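Local atomic coordinates of exopolysaccharide biosynthesis protein (Pantoea stewartii subsp. stewartii DC283, PDB entry 6TGF), a protein that modifies the glycan of bacterial biofilms, probably hydrolysing exopolysaccharide, with a trimeric parallel beta-helix resembling a bacteriophage tailspike. Residues G354-R359 against L373-T378; V319-A324 against L347-C352; Q289-R294 against A324-I329. All coordinates share one frame; numbering follows the deposited sequence.

Contact 1 (G354-R359 against L373-T378)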
loop_
_atom_site.group_PDB
_atom_site.type_symbol
_atom_site.label_atom_id
_atom_site.label_comp_id
_atom_site.label_asym_id
_atom_site.label_seq_id
_atom_site.Cartn_x
_atom_site.Cartn_y
_atom_site.Cartn_z
ATOM N N GLY B 354 2.505 1.873 28.451
ATOM C CA GLY B 354 1.255 1.094 28.374
ATOM C C GLY B 354 0.572 1.245 27.026
ATOM O O GLY B 354 -0.667 1.377 27.009
ATOM N N GLY B 355 1.349 1.239 25.938
ATOM C CA GLY B 355 0.840 1.211 24.553
ATOM C C GLY B 355 0.997 2.549 23.854
ATOM O O GLY B 355 0.446 3.546 24.358
ATOM N N GLN B 356 1.716 2.562 22.726
ATOM C CA GLN B 356 1.882 3.741 21.835
ATOM C C GLN B 356 1.439 3.373 20.416
ATOM O O GLN B 356 1.819 2.285 19.937
ATOM C CB GLN B 356 3.335 4.219 21.822
ATOM C CG GLN B 356 3.703 5.079 23.023
ATOM C CD GLN B 356 5.133 5.558 22.975
ATOM O OE1 GLN B 356 5.797 5.502 21.942
ATOM N NE2 GLN B 356 5.621 6.038 24.107
ATOM N N PHE B 357 0.650 4.250 19.789
ATOM C CA PHE B 357 0.297 4.228 18.347
ATOM C C PHE B 357 1.079 5.349 17.656
ATOM O O PHE B 357 1.160 6.453 18.233
ATOM C CB PHE B 357 -1.211 4.399 18.156
ATOM C CG PHE B 357 -2.051 3.241 18.637
ATOM C CD1 PHE B 357 -2.320 2.169 17.803
ATOM C CD2 PHE B 357 -2.584 3.228 19.915
ATOM C CE1 PHE B 357 -3.095 1.105 18.238
ATOM C CE2 PHE B 357 -3.361 2.163 20.348
ATOM C CZ PHE B 357 -3.614 1.104 19.510
ATOM N N PHE B 358 1.649 5.077 16.479
ATOM C CA PHE B 358 2.471 6.046 15.708
ATOM C C PHE B 358 2.153 5.944 14.213
ATOM O O PHE B 358 2.157 4.827 13.664
ATOM C CB PHE B 358 3.961 5.817 15.965
ATOM C CG PHE B 358 4.858 6.869 15.362
ATOM C CD1 PHE B 358 5.370 6.719 14.084
ATOM C CD2 PHE B 358 5.180 8.017 16.067
ATOM C CE1 PHE B 358 6.189 7.689 13.526
ATOM C CE2 PHE B 358 6.002 8.985 15.510
ATOM C CZ PHE B 358 6.505 8.820 14.241
ATOM N N ARG B 359 1.888 7.095 13.586
ATOM C CA ARG B 359 1.769 7.260 12.114
ATOM C C ARG B 359 2.754 8.345 11.665
ATOM O O ARG B 359 2.651 9.480 12.166
ATOM C CB ARG B 359 0.329 7.600 11.719
ATOM C CG ARG B 359 -0.614 6.406 11.765
ATOM C CD ARG B 359 -2.013 6.740 11.284
ATOM N NE ARG B 359 -2.041 7.081 9.869
ATOM C CZ ARG B 359 -2.009 6.202 8.867
ATOM N NH1 ARG B 359 -1.944 4.902 9.108
ATOM N NH2 ARG B 359 -2.043 6.631 7.618
ATOM N N LEU B 373 13.735 9.266 15.603
ATOM C CA LEU B 373 12.438 8.853 16.207
ATOM C C LEU B 373 12.696 7.792 17.280
ATOM O O LEU B 373 13.390 6.803 16.976
ATOM C CB LEU B 373 11.513 8.309 15.112
ATOM C CG LEU B 373 10.936 9.345 14.148
ATOM C CD1 LEU B 373 10.226 8.663 12.987
ATOM C CD2 LEU B 373 9.987 10.296 14.864
ATOM N N SER B 374 12.150 7.999 18.483
ATOM C CA SER B 374 12.250 7.081 19.649
ATOM C C SER B 374 10.843 6.751 20.162
ATOM O O SER B 374 10.163 7.678 20.643
ATOM C CB SER B 374 13.104 7.685 20.733
ATOM O OG SER B 374 13.208 6.807 21.845
ATOM N N LEU B 375 10.431 5.482 20.052
ATOM C CA LEU B 375 9.082 4.989 20.445
ATOM C C LEU B 375 9.218 3.956 21.571
ATOM O O LEU B 375 10.283 3.318 21.668
ATOM C CB LEU B 375 8.392 4.385 19.216
ATOM C CG LEU B 375 8.339 5.278 17.977
ATOM C CD1 LEU B 375 7.664 4.559 16.822
ATOM C CD2 LEU B 375 7.630 6.592 18.269
ATOM N N LEU B 376 8.169 3.800 22.384
ATOM C CA LEU B 376 8.148 2.901 23.570
ATOM C C LEU B 376 6.843 2.096 23.591
ATOM O O LEU B 376 5.775 2.697 23.378
ATOM C CB LEU B 376 8.294 3.755 24.834
ATOM C CG LEU B 376 8.461 2.984 26.142
ATOM C CD1 LEU B 376 9.739 2.157 26.137
ATOM C CD2 LEU B 376 8.449 3.935 27.328
ATOM N N ASP B 377 6.937 0.786 23.843
ATOM C CA ASP B 377 5.783 -0.144 23.977
ATOM C C ASP B 377 4.821 0.072 22.803
ATOM O O ASP B 377 3.611 0.265 23.044
ATOM C CB ASP B 377 5.080 0.054 25.322
ATOM C CG ASP B 377 5.963 -0.215 26.528
ATOM O OD1 ASP B 377 6.905 -1.022 26.402
ATOM O OD2 ASP B 377 5.695 0.385 27.586
ATOM N N THR B 378 5.349 0.042 21.578
ATOM C CA THR B 378 4.594 0.283 20.321
ATOM C C THR B 378 3.544 -0.819 20.136
ATOM O O THR B 378 3.912 -2.006 20.234
ATOM C CB THR B 378 5.544 0.365 19.120
ATOM O OG1 THR B 378 6.438 1.454 19.346
ATOM C CG2 THR B 378 4.819 0.561 17.808
#
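Gln356 and Thr378 form a parallel bridge, CA to CA 4.7 Å, although the axes of the short strands 356-359 and 373-376 come no closer than 7.8 Å and their N-to-C directions are 149° apart, so the parallel bridge is confined to the corner at Gln356 and Thr378. This geometry is that of a parallel beta-helix: 356-359 and 373-376 run on different faces of the coil, and the chain passing through Asp377 and Thr378 swings back to meet the start of the other strand one turn later. At the meeting point Gln356 N donates to Asp377 O at 3.0 Å, and Gly355 CA directs a CA-H...O contact at the same oxygen.

The side-chain amide of Gln356 supplies the second hydrogen bond. CG lies anti to the carbonyl carbon (chi1 -80°) and the chain is extended beyond it, running obliquely across Leu376. NE2 is held by Asn350 O and Cys352 O and OE1 by Leu376 N, which together restrict the rotation of the buried amide. Asp377 turns its OD2 to a hydrogen bond with Ser401.

Inside the helix the ring of Phe358 crosses both Leu373 and Leu375 at about a right angle. Leu375 CD1 sits over one ring face, and its other methyl, CD2, comes within 3.6 Å of Phe358 CD2. Leu373 CD2 meets the ring obliquely at CZ, 3.8 Å away. Val327, Ile329 and Cys381 also touch the Phe358 side chain. On the polar side, Leu376 N points at Gln356 OE1 over 3.0 Å, nearly straight at hydrogen (173°), but from 55° above the amide plane.

Contact 2 (V319-A324 against L347-C352)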
loop_
_atom_site.group_PDB
_atom_site.type_symbol
_atom_site.label_atom_id
_atom_site.label_comp_id
_atom_site.label_asym_id
_atom_site.label_seq_id
_atom_site.Cartn_x
_atom_site.Cartn_y
_atom_site.Cartn_z
ATOM N N VAL B 319 13.823 17.464 19.876
ATOM C CA VAL B 319 13.122 18.752 19.583
ATOM C C VAL B 319 11.727 18.697 20.223
ATOM O O VAL B 319 11.259 19.748 20.699
ATOM C CB VAL B 319 13.050 19.047 18.069
ATOM C CG1 VAL B 319 12.275 20.323 17.768
ATOM C CG2 VAL B 319 14.431 19.118 17.434
ATOM N N PHE B 320 11.102 17.512 20.249
ATOM C CA PHE B 320 9.762 17.261 20.843
ATOM C C PHE B 320 9.835 16.081 21.822
ATOM O O PHE B 320 10.131 14.954 21.384
ATOM C CB PHE B 320 8.736 17.010 19.736
ATOM C CG PHE B 320 8.692 18.087 18.683
ATOM C CD1 PHE B 320 8.357 19.390 19.020
ATOM C CD2 PHE B 320 8.989 17.805 17.358
ATOM C CE1 PHE B 320 8.322 20.386 18.056
ATOM C CE2 PHE B 320 8.950 18.801 16.396
ATOM C CZ PHE B 320 8.617 20.090 16.745
ATOM N N GLU B 321 9.577 16.345 23.109
ATOM C CA GLU B 321 9.455 15.325 24.187
ATOM C C GLU B 321 7.971 15.131 24.515
ATOM O O GLU B 321 7.461 15.850 25.395
ATOM C CB GLU B 321 10.225 15.758 25.437
ATOM C CG GLU B 321 11.730 15.679 25.283
ATOM C CD GLU B 321 12.324 14.291 25.443
ATOM O OE1 GLU B 321 11.554 13.309 25.460
ATOM O OE2 GLU B 321 13.561 14.195 25.555
ATOM N N VAL B 322 7.310 14.195 23.830
ATOM C CA VAL B 322 5.840 13.958 23.937
ATOM C C VAL B 322 5.593 12.712 24.794
ATOM O O VAL B 322 6.517 11.890 24.938
ATOM C CB VAL B 322 5.181 13.833 22.549
ATOM C CG1 VAL B 322 5.523 15.017 21.660
ATOM C CG2 VAL B 322 5.534 12.526 21.852
ATOM N N SER B 323 4.382 12.603 25.342
ATOM C CA SER B 323 3.869 11.429 26.097
ATOM C C SER B 323 2.374 11.266 25.798
ATOM O O SER B 323 1.549 11.713 26.621
ATOM C CB SER B 323 4.139 11.572 27.574
ATOM O OG SER B 323 3.600 10.475 28.296
ATOM N N ALA B 324 2.053 10.658 24.650
ATOM C CA ALA B 324 0.677 10.466 24.132
ATOM C C ALA B 324 0.492 9.026 23.638
ATOM O O ALA B 324 1.486 8.419 23.194
ATOM C CB ALA B 324 0.406 11.463 23.032
ATOM N N LEU B 347 14.363 14.307 16.581
ATOM C CA LEU B 347 13.153 15.101 16.228
ATOM C C LEU B 347 12.082 14.915 17.309
ATOM O O LEU B 347 11.613 15.935 17.851
ATOM C CB LEU B 347 12.629 14.683 14.849
ATOM C CG LEU B 347 11.306 15.324 14.424
ATOM C CD1 LEU B 347 11.368 16.841 14.519
ATOM C CD2 LEU B 347 10.920 14.898 13.016
ATOM N N LEU B 348 11.697 13.668 17.599
ATOM C CA LEU B 348 10.623 13.348 18.578
ATOM C C LEU B 348 10.971 12.080 19.365
ATOM O O LEU B 348 11.477 11.117 18.756
ATOM C CB LEU B 348 9.291 13.181 17.839
ATOM C CG LEU B 348 8.081 12.908 18.735
ATOM C CD1 LEU B 348 6.873 13.727 18.302
ATOM C CD2 LEU B 348 7.740 11.424 18.775
ATOM N N ARG B 349 10.698 12.102 20.673
ATOM C CA ARG B 349 10.630 10.903 21.549
ATOM C C ARG B 349 9.258 10.868 22.227
ATOM O O ARG B 349 8.858 11.901 22.797
ATOM C CB ARG B 349 11.730 10.914 22.615
ATOM C CG ARG B 349 11.529 9.859 23.694
ATOM C CD ARG B 349 12.770 9.576 24.515
ATOM N NE ARG B 349 13.230 10.743 25.255
ATOM C CZ ARG B 349 14.350 10.792 25.972
ATOM N NH1 ARG B 349 15.144 9.735 26.043
ATOM N NH2 ARG B 349 14.680 11.904 26.604
ATOM N N ASN B 350 8.580 9.719 22.169
ATOM C CA ASN B 350 7.316 9.444 22.900
ATOM C C ASN B 350 7.645 8.515 24.075
ATOM O O ASN B 350 8.193 7.426 23.821
ATOM C CB ASN B 350 6.251 8.855 21.971
ATOM C CG ASN B 350 4.858 8.855 22.570
ATOM O OD1 ASN B 350 4.626 9.432 23.630
ATOM N ND2 ASN B 350 3.922 8.213 21.891
ATOM N N THR B 351 7.342 8.942 25.307
ATOM C CA THR B 351 7.681 8.222 26.566
ATOM C C THR B 351 6.414 7.716 27.269
ATOM O O THR B 351 6.547 7.182 28.389
ATOM C CB THR B 351 8.510 9.111 27.503
ATOM O OG1 THR B 351 7.884 10.390 27.596
ATOM C CG2 THR B 351 9.937 9.278 27.035
ATOM N N CYS B 352 5.239 7.860 26.645
ATOM C CA CYS B 352 3.943 7.351 27.169
ATOM C C CYS B 352 4.015 5.832 27.305
ATOM O O CYS B 352 4.165 5.132 26.307
ATOM C CB CYS B 352 2.780 7.724 26.259
ATOM S SG CYS B 352 1.185 7.085 26.833
#
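Phe320, Glu321 and Val322 pair in parallel with Leu348, Arg349 and Asn350, the two short strands lying 4.9 Å apart at 12° as successive rungs of one beta-helix face. The backbone ladder alternates between the two segments: Phe320 N donates to Leu347 O, Arg349 N to Phe320 O, Val322 N to Arg349 O and Thr351 N to Val322 O. A weak bond from Thr351 OG1 adds a second donor to Val322 O.

The charged pair occupies the face bearing Glu321 and Arg349. The side chains run side by side in the same direction, and the guanidinium grips the carboxylate side-on. Arg349 NE reaches OE1 of Glu321 at 3.1 Å on its syn lone pair, almost in the guanidinium plane, while Arg349 NH2 meets Glu321 OE2 at 2.8 Å, also on the syn side. The two planes are 35° apart, so the salt bridge is bidentate but twisted.

The side-chain amide of Asn350 adds two further bonds, to the backbone of Ala324. Its CG stands anti to the backbone N (chi1 -167°); OD1 accepts Ala324 N at 3.0 Å and ND2 gives to Ala324 O at 2.8 Å. The buried amide pairs with both backbone polar atoms of Ala324, much as a peptide group would.

Phe320, Val322 and Leu348 point to the face away from the salt bridge. Leu348 CD1 lies 3.8 Å from Val322 CG1, and from the corner Leu347 CD1 comes 3.6 Å from Phe320 CE2.

Phe320 touches Ile295, and Val322 and Leu348 both reach Phe293 of strand 290-296. Leu348 also meets Ile329 of strand 327-330, and Phe334 of strand 332-335 touches Leu347.

Contact 3 (Q289-R294 against A324-I329). With EDO (1,2-ethanediol), chain C.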
loop_
_atom_site.group_PDB
_atom_site.type_symbol
_atom_site.label_atom_id
_atom_site.label_comp_id
_atom_site.label_asym_id
_atom_site.label_seq_id
_atom_site.Cartn_x
_atom_site.Cartn_y
_atom_site.Cartn_z
ATOM N N GLN B 289 0.604 12.190 30.934
ATOM C CA GLN B 289 0.136 11.212 29.915
ATOM C C GLN B 289 -1.122 11.771 29.242
ATOM O O GLN B 289 -2.103 12.033 29.962
ATOM C CB GLN B 289 -0.155 9.864 30.582
ATOM C CG GLN B 289 0.374 8.665 29.811
ATOM C CD GLN B 289 0.231 7.387 30.601
ATOM O OE1 GLN B 289 0.975 7.134 31.546
ATOM N NE2 GLN B 289 -0.732 6.566 30.215
ATOM N N ARG B 290 -1.089 11.947 27.918
ATOM C CA ARG B 290 -2.206 12.519 27.118
ATOM C C ARG B 290 -2.704 11.478 26.108
ATOM O O ARG B 290 -2.081 10.405 26.005
ATOM C CB ARG B 290 -1.747 13.803 26.422
ATOM C CG ARG B 290 -1.373 14.918 27.387
ATOM C CD ARG B 290 -0.986 16.173 26.638
ATOM N NE ARG B 290 -0.427 17.211 27.491
ATOM C CZ ARG B 290 0.817 17.225 27.963
ATOM N NH1 ARG B 290 1.656 16.242 27.685
ATOM N NH2 ARG B 290 1.216 18.227 28.728
ATOM N N ARG B 291 -3.800 11.789 25.411
ATOM C CA ARG B 291 -4.412 10.923 24.367
ATOM C C ARG B 291 -3.694 11.161 23.033
ATOM O O ARG B 291 -3.198 10.180 22.447
ATOM C CB ARG B 291 -5.910 11.213 24.225
ATOM C CG ARG B 291 -6.781 10.623 25.327
ATOM C CD ARG B 291 -7.566 9.384 24.927
ATOM N NE ARG B 291 -8.395 9.563 23.739
ATOM C CZ ARG B 291 -9.249 8.658 23.260
ATOM N NH1 ARG B 291 -9.403 7.493 23.867
ATOM N NH2 ARG B 291 -9.950 8.922 22.171
ATOM N N PHE B 292 -3.631 12.421 22.594
ATOM C CA PHE B 292 -3.222 12.833 21.225
ATOM C C PHE B 292 -2.002 13.758 21.265
ATOM O O PHE B 292 -1.925 14.645 22.141
ATOM C CB PHE B 292 -4.378 13.547 20.519
ATOM C CG PHE B 292 -5.080 12.733 19.464
ATOM C CD1 PHE B 292 -5.703 11.534 19.782
ATOM C CD2 PHE B 292 -5.131 13.175 18.151
ATOM C CE1 PHE B 292 -6.355 10.792 18.807
ATOM C CE2 PHE B 292 -5.782 12.433 17.178
ATOM C CZ PHE B 292 -6.392 11.244 17.508
ATOM N N PHE B 293 -1.081 13.546 20.320
ATOM C CA PHE B 293 -0.076 14.540 19.859
ATOM C C PHE B 293 0.057 14.434 18.337
ATOM O O PHE B 293 0.651 13.455 17.851
ATOM C CB PHE B 293 1.286 14.341 20.529
ATOM C CG PHE B 293 2.291 15.411 20.177
ATOM C CD1 PHE B 293 3.065 15.319 19.030
ATOM C CD2 PHE B 293 2.443 16.527 20.983
ATOM C CE1 PHE B 293 3.976 16.314 18.706
ATOM C CE2 PHE B 293 3.355 17.520 20.660
ATOM C CZ PHE B 293 4.121 17.411 19.523
ATOM N N ARG B 294 -0.498 15.407 17.613
ATOM C CA ARG B 294 -0.321 15.557 16.145
ATOM C C ARG B 294 0.618 16.740 15.891
ATOM O O ARG B 294 0.521 17.745 16.616
ATOM C CB ARG B 294 -1.672 15.746 15.448
ATOM C CG ARG B 294 -1.567 16.048 13.960
ATOM C CD ARG B 294 -2.907 16.413 13.358
ATOM N NE ARG B 294 -2.803 16.807 11.957
ATOM C CZ ARG B 294 -2.386 17.993 11.517
ATOM N NH1 ARG B 294 -2.010 18.939 12.363
ATOM N NH2 ARG B 294 -2.340 18.231 10.216
ATOM N N ALA B 324 2.053 10.658 24.650
ATOM C CA ALA B 324 0.677 10.466 24.132
ATOM C C ALA B 324 0.492 9.026 23.638
ATOM O O ALA B 324 1.486 8.419 23.194
ATOM C CB ALA B 324 0.406 11.463 23.032
ATOM N N ARG B 325 -0.741 8.509 23.713
ATOM C CA ARG B 325 -1.118 7.154 23.225
ATOM C C ARG B 325 -1.102 7.150 21.692
ATOM O O ARG B 325 -0.591 6.173 21.113
ATOM C CB ARG B 325 -2.491 6.738 23.764
ATOM C CG ARG B 325 -2.908 5.326 23.373
ATOM C CD ARG B 325 -4.103 4.815 24.156
ATOM N NE ARG B 325 -4.573 3.504 23.723
ATOM C CZ ARG B 325 -3.999 2.338 24.020
ATOM N NH1 ARG B 325 -2.895 2.289 24.747
ATOM N NH2 ARG B 325 -4.533 1.213 23.572
ATOM N N TRP B 326 -1.646 8.201 21.067
ATOM C CA TRP B 326 -1.694 8.384 19.591
ATOM C C TRP B 326 -0.793 9.555 19.185
ATOM O O TRP B 326 -0.928 10.640 19.786
ATOM C CB TRP B 326 -3.138 8.595 19.118
ATOM C CG TRP B 326 -3.975 7.355 19.176
ATOM C CD1 TRP B 326 -4.014 6.344 18.260
ATOM C CD2 TRP B 326 -4.902 6.990 20.212
ATOM N NE1 TRP B 326 -4.898 5.376 18.653
ATOM C CE2 TRP B 326 -5.459 5.745 19.847
ATOM C CE3 TRP B 326 -5.316 7.589 21.408
ATOM C CZ2 TRP B 326 -6.406 5.095 20.636
ATOM C CZ3 TRP B 326 -6.253 6.945 22.186
ATOM C CH2 TRP B 326 -6.789 5.714 21.804
ATOM N N VAL B 327 0.089 9.330 18.205
ATOM C CA VAL B 327 1.064 10.334 17.683
ATOM C C VAL B 327 1.048 10.285 16.150
ATOM O O VAL B 327 1.107 9.172 15.593
ATOM C CB VAL B 327 2.480 10.091 18.244
ATOM C CG1 VAL B 327 3.495 11.076 17.683
ATOM C CG2 VAL B 327 2.497 10.128 19.765
ATOM N N GLU B 328 0.966 11.456 15.509
ATOM C CA GLU B 328 1.037 11.633 14.033
ATOM C C GLU B 328 2.073 12.722 13.719
ATOM O O GLU B 328 1.873 13.871 14.162
ATOM C CB GLU B 328 -0.340 11.986 13.465
ATOM C CG GLU B 328 -1.433 11.002 13.852
ATOM C CD GLU B 328 -2.813 11.292 13.279
ATOM O OE1 GLU B 328 -3.167 12.483 13.150
ATOM O OE2 GLU B 328 -3.535 10.322 12.965
ATOM N N ILE B 329 3.152 12.357 13.016
ATOM C CA ILE B 329 4.172 13.296 12.455
ATOM C C ILE B 329 4.132 13.174 10.929
ATOM O O ILE B 329 4.222 12.033 10.436
ATOM C CB ILE B 329 5.587 13.001 12.993
ATOM C CG1 ILE B 329 5.590 12.681 14.490
ATOM C CG2 ILE B 329 6.530 14.148 12.664
ATOM C CD1 ILE B 329 6.962 12.356 15.039
HETATM C C1 EDO C . -8.533 1.863 22.163
HETATM O O1 EDO C . -7.163 1.865 21.816
HETATM C C2 EDO C . -9.227 3.128 21.800
HETATM O O2 EDO C . -10.609 2.981 21.520
#
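A corner shared by two successive coils of the right-handed parallel beta-helix brings Phe292 and Phe293 alongside Trp326 and Val327, with strands 292-294 and 327-329 4.8 Å apart and 1° from parallel. The chain bends at Arg291 in one coil and at Arg325 and Trp326 in the next, and the bonding runs through these bends: Arg325 N donates to Arg290 O, and Trp326 N to Arg291 O at 2.9 Å. Phe293 N to Trp326 O and Glu328 N to Phe293 O continue the ladder.

On the face carrying Trp326, the bent chain of Arg291 runs beside the indole in the same direction. One guanidinium face lies over CZ3, which is 3.6 Å from Arg291 NH1, with the two planes 64° apart. Phe292 approaches obliquely, its CE1 3.9 Å from Trp326 CB. The indole is further enclosed by a stack with Phe357 and by edge-to-face contacts with Tyr304 and Phe305 of the second subunit, so this corner takes part in the trimer interface. Arg294 NE and Glu328 OE1 are 4.5 Å apart, too far for a salt bridge; Arg294 NH1 binds Ile269 O, and Glu328 OE2 binds Gly303 N of the second subunit.

On the other face, Phe293 CB packs on Ala324 CB, while the Phe293 ring meets those of Tyr259 and Phe285. A 1,2-ethanediol, most likely a crystallisation additive, lies at the indole rim: Arg325, whose chain is extended from CG to NE, donates from NH2 to its O1 at 3.2 Å, with an angle at hydrogen of 165°.

How the contacts relate
From the N terminus, the chain leaves 289-294, runs through 319-324 and closes contact 3 at 324-329; contact 2, opened at 319-324, closes only at 347-352. The two therefore cross, overlapping at Ala324, as expected for consecutive coils of a beta-helix. Contact 1 follows in series: it opens at 354-359 and closes at 373-378, after 13 intervening residues. All three centres lie about 9 Å from one another. Contacts 1 and 2 join in the sheet of strands 346-350 and 373-378, with Ser374 O and Asn350 N 3.0 Å apart. Contacts 3 and 1 contribute the adjacent strands 327-330 and 356-366, where Arg359 N lies 3.0 Å from Val327 O, and both touch the second subunit.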